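Local structure of PA-I Galactophilic Lectin (Enterobacter cloacae, 6YGQ) at the calcium ion site and the interface of chains A and B. The protein binds sugars as a PA-IL (LecA)-like lectin domain, probably galactosides through a calcium ion. Coordinates in Å, arbitrary orientation; residue numbers count along the deposited sequence, not the author numbering. Chains: chain A/B, PA-I Galactophilic Lectin.

Contact 1: the calcium ion site. Residues chain A 32, 60-61, 120-121, 124-125, 127-128. With CA (calcium ion), chain C.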
loop_
_atom_site.group_PDB
_atom_site.type_symbol
_atom_site.label_atom_id
_atom_site.label_comp_id
_atom_site.label_asym_id
_atom_site.label_seq_id
_atom_site.Cartn_x
_atom_site.Cartn_y
_atom_site.Cartn_z
ATOM N N ALA A 32 2.172 -13.160 -9.110
ATOM C CA ALA A 32 3.167 -12.429 -9.886
ATOM C C ALA A 32 3.587 -13.170 -11.149
ATOM O O ALA A 32 4.133 -12.544 -12.065
ATOM C CB ALA A 32 4.397 -12.148 -9.022
ATOM N N ASN A 60 10.034 -9.865 -9.389
ATOM C CA ASN A 60 9.946 -9.916 -10.843
ATOM C C ASN A 60 11.168 -10.579 -11.467
ATOM O O ASN A 60 11.345 -10.516 -12.687
ATOM C CB ASN A 60 9.742 -8.511 -11.422
ATOM C CG ASN A 60 10.839 -7.536 -11.031
ATOM O OD1 ASN A 60 11.871 -7.922 -10.485
ATOM N ND2 ASN A 60 10.616 -6.258 -11.318
ATOM N N GLY A 61 12.003 -11.220 -10.656
ATOM C CA GLY A 61 13.176 -11.918 -11.148
ATOM C C GLY A 61 13.810 -12.696 -10.017
ATOM O O GLY A 61 13.344 -12.666 -8.875
ATOM N N ASP A 120 4.571 -7.048 -15.763
ATOM C CA ASP A 120 5.912 -7.492 -16.115
ATOM C C ASP A 120 5.990 -7.582 -17.631
ATOM O O ASP A 120 4.977 -7.520 -18.332
ATOM C CB ASP A 120 6.257 -8.834 -15.460
ATOM C CG ASP A 120 7.757 -9.076 -15.378
ATOM O OD1 ASP A 120 8.535 -8.183 -15.779
ATOM O OD2 ASP A 120 8.159 -10.162 -14.910
ATOM N N GLY A 121 7.213 -7.718 -18.133
ATOM C CA GLY A 121 7.406 -7.794 -19.564
ATOM C C GLY A 121 6.788 -9.046 -20.153
ATOM O O GLY A 121 6.712 -10.097 -19.514
ATOM N N GLN A 124 8.192 -12.693 -19.690
ATOM C CA GLN A 124 9.178 -12.607 -18.619
ATOM C C GLN A 124 8.552 -12.878 -17.256
ATOM O O GLN A 124 9.135 -12.529 -16.225
ATOM C CB GLN A 124 9.861 -11.237 -18.638
ATOM C CG GLN A 124 10.650 -10.965 -19.916
ATOM C CD GLN A 124 11.306 -9.595 -19.931
ATOM O OE1 GLN A 124 10.740 -8.615 -19.444
ATOM N NE2 GLN A 124 12.506 -9.520 -20.497
ATOM N N TYR A 125 7.381 -13.514 -17.228
ATOM C CA TYR A 125 6.659 -13.688 -15.978
ATOM C C TYR A 125 7.125 -14.893 -15.174
ATOM O O TYR A 125 6.943 -14.909 -13.953
ATOM C CB TYR A 125 5.158 -13.840 -16.251
ATOM C CG TYR A 125 4.406 -12.536 -16.338
ATOM C CD1 TYR A 125 4.364 -11.820 -17.524
ATOM C CD2 TYR A 125 3.732 -12.022 -15.237
ATOM C CE1 TYR A 125 3.678 -10.628 -17.614
ATOM C CE2 TYR A 125 3.043 -10.827 -15.317
ATOM C CZ TYR A 125 3.020 -10.135 -16.509
ATOM O OH TYR A 125 2.337 -8.946 -16.609
ATOM N N ASP A 127 9.896 -16.281 -14.163
ATOM C CA ASP A 127 10.904 -16.227 -13.112
ATOM C C ASP A 127 10.462 -15.352 -11.945
ATOM O O ASP A 127 11.283 -15.012 -11.086
ATOM C CB ASP A 127 12.242 -15.732 -13.668
ATOM C CG ASP A 127 12.168 -14.325 -14.219
ATOM O OD1 ASP A 127 11.084 -13.705 -14.154
ATOM O OD2 ASP A 127 13.205 -13.841 -14.724
ATOM N N ASN A 128 9.185 -14.982 -11.894
ATOM C CA ASN A 128 8.679 -14.162 -10.807
ATOM C C ASN A 128 8.328 -15.043 -9.610
ATOM O O ASN A 128 8.466 -16.269 -9.640
ATOM C CB ASN A 128 7.472 -13.351 -11.271
ATOM C CG ASN A 128 7.821 -12.378 -12.377
ATOM O OD1 ASN A 128 8.991 -12.201 -12.714
ATOM N ND2 ASN A 128 6.808 -11.740 -12.950
HETATM CA CA CA C . 10.251 -11.466 -14.578
HETATM O O HOH W 1 12.566 -11.600 -15.610
HETATM O O HOH W 2 10.900 -9.303 -15.593
#

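Contact 2: the interface of chains A and B. Residues chain A 23, 51, 53, 104-105, 137, 139; chain B 23, 51, 53, 104-105, 137, 139.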
loop_
_atom_site.group_PDB
_atom_site.type_symbol
_atom_site.label_atom_id
_atom_site.label_comp_id
_atom_site.label_asym_id
_atom_site.label_seq_id
_atom_site.Cartn_x
_atom_site.Cartn_y
_atom_site.Cartn_z
ATOM N N ASN A 23 -19.184 -3.259 2.705
ATOM C CA ASN A 23 -19.159 -2.906 1.290
ATOM C C ASN A 23 -18.054 -3.630 0.525
ATOM O O ASN A 23 -17.805 -3.306 -0.642
ATOM C CB ASN A 23 -19.010 -1.390 1.125
ATOM C CG ASN A 23 -17.676 -0.878 1.618
ATOM O OD1 ASN A 23 -17.114 -1.396 2.584
ATOM N ND2 ASN A 23 -17.161 0.154 0.958
ATOM N N THR A 51 -13.166 1.054 -4.648
ATOM C CA THR A 51 -11.873 1.261 -4.015
ATOM C C THR A 51 -11.115 -0.056 -4.020
ATOM O O THR A 51 -11.663 -1.095 -3.637
ATOM C CB THR A 51 -12.033 1.787 -2.585
ATOM O OG1 THR A 51 -12.482 3.147 -2.626
ATOM C CG2 THR A 51 -10.712 1.702 -1.835
ATOM N N LEU A 53 -7.533 -1.925 -2.704
ATOM C CA LEU A 53 -6.451 -1.852 -1.731
ATOM C C LEU A 53 -5.584 -3.096 -1.843
ATOM O O LEU A 53 -6.103 -4.202 -2.017
ATOM C CB LEU A 53 -6.995 -1.741 -0.306
ATOM C CG LEU A 53 -8.042 -0.654 -0.069
ATOM C CD1 LEU A 53 -8.671 -0.827 1.305
ATOM C CD2 LEU A 53 -7.414 0.719 -0.215
ATOM N N TYR A 104 -8.373 4.835 -4.651
ATOM C CA TYR A 104 -9.445 5.220 -3.743
ATOM C C TYR A 104 -10.542 5.959 -4.493
ATOM O O TYR A 104 -10.272 6.936 -5.200
ATOM C CB TYR A 104 -8.873 6.089 -2.621
ATOM C CG TYR A 104 -9.856 6.509 -1.557
ATOM C CD1 TYR A 104 -10.397 5.583 -0.675
ATOM C CD2 TYR A 104 -10.224 7.840 -1.418
ATOM C CE1 TYR A 104 -11.289 5.972 0.308
ATOM C CE2 TYR A 104 -11.114 8.237 -0.441
ATOM C CZ TYR A 104 -11.643 7.299 0.419
ATOM O OH TYR A 104 -12.530 7.692 1.393
ATOM N N ARG A 105 -11.777 5.488 -4.332
ATOM C CA ARG A 105 -12.955 6.105 -4.937
ATOM C C ARG A 105 -12.743 6.327 -6.433
ATOM O O ARG A 105 -12.840 7.439 -6.956
ATOM C CB ARG A 105 -13.302 7.414 -4.227
ATOM C CG ARG A 105 -13.794 7.215 -2.810
ATOM C CD ARG A 105 -14.347 8.497 -2.213
ATOM N NE ARG A 105 -14.883 8.250 -0.878
ATOM C CZ ARG A 105 -16.089 7.747 -0.636
ATOM N NH1 ARG A 105 -16.904 7.444 -1.639
ATOM N NH2 ARG A 105 -16.483 7.551 0.615
ATOM N N TYR A 137 -13.778 -2.710 -2.897
ATOM C CA TYR A 137 -14.949 -2.220 -2.186
ATOM C C TYR A 137 -15.820 -1.388 -3.116
ATOM O O TYR A 137 -15.311 -0.664 -3.978
ATOM C CB TYR A 137 -14.543 -1.366 -0.975
ATOM C CG TYR A 137 -13.750 -2.120 0.062
ATOM C CD1 TYR A 137 -12.368 -2.218 -0.027
ATOM C CD2 TYR A 137 -14.385 -2.738 1.128
ATOM C CE1 TYR A 137 -11.643 -2.914 0.920
ATOM C CE2 TYR A 137 -13.671 -3.434 2.075
ATOM C CZ TYR A 137 -12.301 -3.518 1.970
ATOM O OH TYR A 137 -11.592 -4.214 2.919
ATOM N N GLU A 139 -18.264 1.770 -3.428
ATOM C CA GLU A 139 -18.445 3.040 -2.742
ATOM C C GLU A 139 -19.733 3.716 -3.195
ATOM O O GLU A 139 -20.236 3.480 -4.298
ATOM C CB GLU A 139 -17.261 3.984 -2.990
ATOM C CG GLU A 139 -15.902 3.401 -2.658
ATOM C CD GLU A 139 -15.601 3.400 -1.171
ATOM O OE1 GLU A 139 -16.541 3.557 -0.362
ATOM O OE2 GLU A 139 -14.417 3.238 -0.811
ATOM N N ASN B 23 -13.528 14.069 0.498
ATOM C CA ASN B 23 -13.534 13.861 1.937
ATOM C C ASN B 23 -12.129 13.805 2.526
ATOM O O ASN B 23 -11.942 13.242 3.611
ATOM C CB ASN B 23 -14.298 12.575 2.271
ATOM C CG ASN B 23 -13.818 11.382 1.459
ATOM O OD1 ASN B 23 -13.177 11.541 0.419
ATOM N ND2 ASN B 23 -14.130 10.179 1.930
ATOM N N THR B 51 -10.255 6.736 6.786
ATOM C CA THR B 51 -9.438 5.883 5.934
ATOM C C THR B 51 -8.064 6.523 5.791
ATOM O O THR B 51 -7.957 7.731 5.554
ATOM C CB THR B 51 -10.085 5.677 4.563
ATOM O OG1 THR B 51 -11.235 4.831 4.703
ATOM C CG2 THR B 51 -9.103 5.034 3.589
ATOM N N LEU B 53 -4.322 6.092 3.818
ATOM C CA LEU B 53 -3.653 5.488 2.672
ATOM C C LEU B 53 -2.221 5.996 2.607
ATOM O O LEU B 53 -1.959 7.169 2.892
ATOM C CB LEU B 53 -4.391 5.810 1.370
ATOM C CG LEU B 53 -5.895 5.526 1.368
ATOM C CD1 LEU B 53 -6.525 5.975 0.052
ATOM C CD2 LEU B 53 -6.177 4.050 1.625
ATOM N N TYR B 104 -8.478 0.947 6.028
ATOM C CA TYR B 104 -9.705 1.361 5.360
ATOM C C TYR B 104 -10.885 1.328 6.324
ATOM O O TYR B 104 -11.110 0.326 7.010
ATOM C CB TYR B 104 -9.969 0.451 4.155
ATOM C CG TYR B 104 -11.236 0.754 3.390
ATOM C CD1 TYR B 104 -11.315 1.853 2.548
ATOM C CD2 TYR B 104 -12.349 -0.071 3.497
ATOM C CE1 TYR B 104 -12.470 2.131 1.845
ATOM C CE2 TYR B 104 -13.508 0.199 2.796
ATOM C CZ TYR B 104 -13.561 1.303 1.973
ATOM O OH TYR B 104 -14.710 1.581 1.272
ATOM N N ARG B 105 -11.629 2.435 6.368
ATOM C CA ARG B 105 -12.845 2.554 7.175
ATOM C C ARG B 105 -12.592 2.132 8.618
ATOM O O ARG B 105 -13.281 1.277 9.183
ATOM C CB ARG B 105 -13.989 1.760 6.546
ATOM C CG ARG B 105 -14.535 2.418 5.289
ATOM C CD ARG B 105 -15.779 1.726 4.760
ATOM N NE ARG B 105 -16.252 2.371 3.538
ATOM C CZ ARG B 105 -17.032 3.449 3.509
ATOM N NH1 ARG B 105 -17.443 4.009 4.640
ATOM N NH2 ARG B 105 -17.402 3.967 2.345
ATOM N N TYR B 137 -8.777 10.318 5.128
ATOM C CA TYR B 137 -10.106 10.658 4.649
ATOM C C TYR B 137 -11.156 10.427 5.724
ATOM O O TYR B 137 -11.066 9.480 6.510
ATOM C CB TYR B 137 -10.492 9.819 3.434
ATOM C CG TYR B 137 -9.578 10.001 2.268
ATOM C CD1 TYR B 137 -8.451 9.209 2.117
ATOM C CD2 TYR B 137 -9.836 10.970 1.315
ATOM C CE1 TYR B 137 -7.608 9.378 1.044
ATOM C CE2 TYR B 137 -9.003 11.147 0.243
ATOM C CZ TYR B 137 -7.892 10.350 0.110
ATOM O OH TYR B 137 -7.065 10.539 -0.972
ATOM N N GLU B 139 -14.880 9.242 6.511
ATOM C CA GLU B 139 -15.916 8.392 5.931
ATOM C C GLU B 139 -17.239 8.607 6.664
ATOM O O GLU B 139 -18.305 8.243 6.168
ATOM C CB GLU B 139 -15.515 6.915 5.986
ATOM C CG GLU B 139 -14.114 6.604 5.457
ATOM C CD GLU B 139 -14.044 6.532 3.938
ATOM O OE1 GLU B 139 -15.043 6.879 3.273
ATOM O OE2 GLU B 139 -12.986 6.128 3.407
#

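Contact 3: the interface of chains A and B. Residues chain A 54-57, 69-72, 74, 101; chain B 57, 69, 71-74, 83, 101.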
loop_
_atom_site.group_PDB
_atom_site.type_symbol
_atom_site.label_atom_id
_atom_site.label_comp_id
_atom_site.label_asym_id
_atom_site.label_seq_id
_atom_site.Cartn_x
_atom_site.Cartn_y
_atom_site.Cartn_z
ATOM N N ALA A 54 -4.268 -2.925 -1.713
ATOM C CA ALA A 54 -3.366 -4.043 -1.946
ATOM C C ALA A 54 -2.143 -3.975 -1.043
ATOM O O ALA A 54 -1.761 -2.914 -0.545
ATOM C CB ALA A 54 -2.920 -4.093 -3.415
ATOM N N SER A 55 -1.531 -5.143 -0.852
ATOM C CA SER A 55 -0.308 -5.289 -0.077
ATOM C C SER A 55 0.380 -6.569 -0.528
ATOM O O SER A 55 -0.237 -7.435 -1.154
ATOM C CB SER A 55 -0.597 -5.333 1.427
ATOM O OG SER A 55 -1.366 -6.477 1.764
ATOM N N GLY A 56 1.662 -6.677 -0.208
ATOM C CA GLY A 56 2.404 -7.905 -0.415
ATOM C C GLY A 56 3.734 -7.660 -1.098
ATOM O O GLY A 56 4.039 -6.567 -1.571
ATOM N N TRP A 57 4.534 -8.725 -1.135
ATOM C CA TRP A 57 5.847 -8.703 -1.763
ATOM C C TRP A 57 5.880 -9.701 -2.910
ATOM O O TRP A 57 5.508 -10.867 -2.736
ATOM C CB TRP A 57 6.956 -9.046 -0.764
ATOM C CG TRP A 57 7.126 -8.058 0.351
ATOM C CD1 TRP A 57 6.891 -8.277 1.678
ATOM C CD2 TRP A 57 7.583 -6.703 0.243
ATOM N NE1 TRP A 57 7.170 -7.143 2.403
ATOM C CE2 TRP A 57 7.596 -6.161 1.546
ATOM C CE3 TRP A 57 7.982 -5.896 -0.827
ATOM C CZ2 TRP A 57 7.989 -4.849 1.807
ATOM C CZ3 TRP A 57 8.369 -4.594 -0.567
ATOM C CH2 TRP A 57 8.369 -4.083 0.739
ATOM N N ALA A 69 6.625 -4.190 -4.473
ATOM C CA ALA A 69 5.379 -4.087 -3.732
ATOM C C ALA A 69 4.305 -3.660 -4.717
ATOM O O ALA A 69 4.590 -3.396 -5.891
ATOM C CB ALA A 69 5.517 -3.075 -2.587
ATOM N N PRO A 70 3.032 -3.609 -4.298
ATOM C CA PRO A 70 2.009 -3.085 -5.227
ATOM C C PRO A 70 2.414 -1.751 -5.836
ATOM O O PRO A 70 2.166 -1.504 -7.023
ATOM C CB PRO A 70 0.758 -2.975 -4.347
ATOM C CG PRO A 70 0.952 -4.062 -3.315
ATOM C CD PRO A 70 2.436 -4.073 -3.028
ATOM N N GLN A 71 3.076 -0.899 -5.055
ATOM C CA GLN A 71 3.562 0.395 -5.518
ATOM C C GLN A 71 4.775 0.295 -6.455
ATOM O O GLN A 71 5.366 1.340 -6.747
ATOM C CB GLN A 71 3.915 1.269 -4.313
ATOM C CG GLN A 71 4.922 0.638 -3.363
ATOM C CD GLN A 71 5.245 1.530 -2.178
ATOM O OE1 GLN A 71 4.409 2.313 -1.727
ATOM N NE2 GLN A 71 6.466 1.417 -1.671
ATOM N N GLY A 72 5.196 -0.862 -6.939
ATOM C CA GLY A 72 6.260 -0.938 -7.919
ATOM C C GLY A 72 7.544 -1.504 -7.340
ATOM O O GLY A 72 7.602 -1.977 -6.201
ATOM N N ILE A 74 11.472 -1.874 -6.018
ATOM C CA ILE A 74 12.251 -1.201 -4.983
ATOM C C ILE A 74 13.315 -0.334 -5.645
ATOM O O ILE A 74 13.795 -0.665 -6.739
ATOM C CB ILE A 74 12.897 -2.204 -4.012
ATOM C CG1 ILE A 74 13.886 -3.121 -4.737
ATOM C CG2 ILE A 74 11.830 -3.025 -3.305
ATOM C CD1 ILE A 74 14.824 -3.863 -3.796
ATOM N N ASN A 101 -0.599 0.549 -4.412
ATOM C CA ASN A 101 -1.074 0.143 -3.095
ATOM C C ASN A 101 -2.572 0.368 -2.943
ATOM O O ASN A 101 -3.231 -0.336 -2.169
ATOM C CB ASN A 101 -0.369 0.926 -1.986
ATOM C CG ASN A 101 1.107 0.622 -1.886
ATOM O OD1 ASN A 101 1.609 -0.327 -2.488
ATOM N ND2 ASN A 101 1.819 1.435 -1.109
ATOM N N TRP B 57 8.945 4.754 -0.245
ATOM C CA TRP B 57 10.097 3.941 0.114
ATOM C C TRP B 57 10.915 4.681 1.160
ATOM O O TRP B 57 11.192 5.875 1.004
ATOM C CB TRP B 57 10.973 3.652 -1.106
ATOM C CG TRP B 57 10.310 2.842 -2.166
ATOM C CD1 TRP B 57 9.989 3.248 -3.429
ATOM C CD2 TRP B 57 9.894 1.478 -2.064
ATOM N NE1 TRP B 57 9.396 2.218 -4.120
ATOM C CE2 TRP B 57 9.326 1.121 -3.303
ATOM C CE3 TRP B 57 9.946 0.524 -1.044
ATOM C CZ2 TRP B 57 8.814 -0.151 -3.548
ATOM C CZ3 TRP B 57 9.437 -0.735 -1.289
ATOM C CH2 TRP B 57 8.877 -1.062 -2.529
ATOM N N ALA B 69 8.672 -0.339 2.936
ATOM C CA ALA B 69 7.470 0.313 2.431
ATOM C C ALA B 69 6.546 0.529 3.628
ATOM O O ALA B 69 6.867 0.076 4.742
ATOM C CB ALA B 69 6.790 -0.528 1.362
ATOM N N GLN B 71 4.086 -1.088 4.329
ATOM C CA GLN B 71 3.777 -2.457 4.722
ATOM C C GLN B 71 4.957 -3.185 5.370
ATOM O O GLN B 71 4.891 -4.409 5.531
ATOM C CB GLN B 71 3.294 -3.251 3.497
ATOM C CG GLN B 71 4.311 -3.318 2.350
ATOM C CD GLN B 71 3.844 -4.163 1.168
ATOM O OE1 GLN B 71 2.645 -4.300 0.916
ATOM N NE2 GLN B 71 4.799 -4.729 0.433
ATOM N N GLY B 72 6.023 -2.485 5.737
ATOM C CA GLY B 72 7.119 -3.078 6.482
ATOM C C GLY B 72 8.345 -3.316 5.615
ATOM O O GLY B 72 8.391 -2.974 4.433
ATOM N N ARG B 73 9.348 -3.932 6.239
ATOM C CA ARG B 73 10.632 -4.112 5.579
ATOM C C ARG B 73 10.534 -5.125 4.443
ATOM O O ARG B 73 9.648 -5.985 4.403
ATOM C CB ARG B 73 11.700 -4.559 6.581
ATOM C CG ARG B 73 11.693 -6.044 6.961
ATOM C CD ARG B 73 12.937 -6.366 7.788
ATOM N NE ARG B 73 12.912 -7.680 8.427
ATOM C CZ ARG B 73 13.192 -8.825 7.810
ATOM N NH1 ARG B 73 13.508 -8.833 6.521
ATOM N NH2 ARG B 73 13.154 -9.968 8.484
ATOM N N ILE B 74 11.478 -5.019 3.514
ATOM C CA ILE B 74 11.550 -5.945 2.390
ATOM C C ILE B 74 12.047 -7.289 2.908
ATOM O O ILE B 74 12.789 -7.334 3.901
ATOM C CB ILE B 74 12.461 -5.412 1.273
ATOM C CG1 ILE B 74 13.880 -5.165 1.787
ATOM C CG2 ILE B 74 11.883 -4.134 0.677
ATOM C CD1 ILE B 74 14.909 -5.069 0.671
ATOM N N LEU B 83 4.584 -10.472 4.543
ATOM C CA LEU B 83 4.563 -9.162 5.174
ATOM C C LEU B 83 5.087 -9.284 6.599
ATOM O O LEU B 83 4.732 -10.209 7.333
ATOM C CB LEU B 83 3.148 -8.593 5.182
ATOM C CG LEU B 83 2.585 -8.115 3.844
ATOM C CD1 LEU B 83 1.207 -7.513 4.072
ATOM C CD2 LEU B 83 3.507 -7.112 3.167
ATOM N N ASN B 101 0.107 -0.072 4.220
ATOM C CA ASN B 101 -0.274 0.634 3.008
ATOM C C ASN B 101 -1.641 1.294 3.129
ATOM O O ASN B 101 -1.925 2.247 2.394
ATOM C CB ASN B 101 -0.326 -0.315 1.804
ATOM C CG ASN B 101 1.007 -0.958 1.488
ATOM O OD1 ASN B 101 2.065 -0.478 1.895
ATOM N ND2 ASN B 101 0.960 -2.050 0.731
HETATM O O HOH W 3 6.908 -6.296 5.179
HETATM O O HOH W 4 3.773 -0.987 -0.474
HETATM O O HOH W 5 8.284 1.840 -6.881
#

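Contact 1: the calcium ion site
With CG anti to its backbone N (chi1 -159°), A:Asp120 swings its carboxylate toward the calcium of this PA-IL-like lectin site, while A:Asp127 meets the ion from the crowded position between N and carbonyl carbon (chi1 62°). A:Asn128 has CG beside its backbone N and turns its amide oxygen to the metal. In this family such a calcium is the sugar-binding ion; no sugar is bound here. At least seven oxygens surround the ion: main-chain O of A:Asn60 and A:Gln124, side-chain A:Asp120 OD2, A:Asp127 OD1 and A:Asn128 OD1, and two waters. A:Gln124 O lies 2.3 Å from the calcium, and A:Asp120 OD2 2.5 Å. Each aspartate binds through one oxygen and holds a water with the other: A:Asp120 OD1 stands 2.6 Å from water 2, A:Asp127 OD2 2.5 Å from water 1. These waters may mark positions that sugar hydroxyls take. The amide of A:Asn128 is fixed flat by two in-plane bonds from ND2, one to A:Ala32 O (2.9 Å), nearly straight, the other to the anti lone pair of A:Asp120 OD2 (2.9 Å). A:Gly121 N meets A:Asp120 OD1 from above the carboxylate plane, and A:Asp120 CB sits over the ring centre of A:Tyr125. The calcium would favour charged carboxylates.

Contact 2: the interface of chains A and B
Two copies of the PA-IL-like domain meet here about a two-fold axis, A:Tyr104 and B:Tyr104 each inserted into the other chain; the pairing may or may not be the biological one. The tight part is the tyrosine's seat. With CG anti to its backbone N (chi1 179°), B:Tyr104 overlaps A:Tyr137 as an offset, tilted face-to-face pair, its CE2 over the ring centre and 3.5 Å from A:Tyr137 CD2. B:Arg105 CG lies on the opposite face, so the B:Tyr104 ring is held from both sides. A:Leu53 crosses it at about a right angle, CD1 3.4 Å from B:Tyr104 CB. At the tip B:Tyr104 OH donates to A:Glu139 OE2 (2.7 Å) from above the carboxylate plane and accepts from A:Asn23 ND2 (2.9 Å), whose amide is nearly coplanar with the ring. A:Thr51 OG1 reaches the anti lone pair of A:Glu139 OE2, so two donors grip that oxygen. On the polar rim B:Arg105 NH2 forms a salt bridge with A:Glu139, its N-H directed to the syn lone pair of OE1 (2.9 Å). A:Arg105 NH2 and B:Arg105 NH2 stand 4.1 Å apart, like charges that the glutamates may offset. Packing is loose where A:Leu53 CD2 meets B:Leu53 CD2 (4.0 Å) and A:Thr51 CG2 faces B:Tyr104 CE1.

Contact 3: the interface of chains A and B
This is a two-fold interface between identical chains, in which A:Trp57 interlocks with B:Gln71 and B:Trp57 with A:Gln71; it joins the two lectin domains in the deposited dimer, though the structure alone does not show that they pair in solution. The A:Trp57 ring is sandwiched: B:Gln71 NE2 stands over the centre of one face, 3.3 Å from A:Trp57 CE2, with amide and ring 73° apart, so an N-H may point into the ring. B:Leu83 CD2 covers the pyrrole part of that face. B:Ile74 lies on the opposite face toward the rim, its CG2 branch 3.5 Å from CH2 of A:Trp57. At the ring's edge, A:Trp57 NE1 bonds to water 3, which is shared with B:Gln71 O and B:Arg73 O. The B:Gln71 chain leaves from the crowded position (chi1 59°) and runs extended, so its amide pairs with the main chain of A:Gly56: OE1 accepts from A:Gly56 N (2.8 Å), and NE2 donates to A:Gly56 O (2.8 Å), 65° out of the carbonyl plane. B:Asn101 ND2 also donates to B:Gln71 OE1, steadying that amide, and reaches an in-plane lone pair of A:Ala54 O (3.1 Å). Near the axis the two Asn101 amides stack nearly parallel, A:Asn101 CG 3.7 Å from B:Asn101 CG. The site is built from the end of strand 49-55, the loop to strand 58-59 and the turn between strands 67-69 and 72-73, with A:Asn101 just before strand 102-104.

Contacts 2 and 3 are neighbouring patches of one two-fold interface, their C-alpha centres about 18 Å apart. Strand 49-55 runs through both, giving A:Thr51 and A:Leu53 to contact 2 and A:Ala54 and A:Ser55 to contact 3, and A:Asn101 of contact 3 leads into strand 102-104 and A:Tyr104 of contact 2. Contact 1 lies about 17 Å from contact 3 and 30 Å from contact 2, between centres; its ligands come from chain A and waters. Strand 58-59 links A:Trp57 to calcium ligand A:Asn60, and strand 129-139 links A:Asn128 to A:Tyr137 and A:Glu139. Pairing may thus suit bivalent sugar binding.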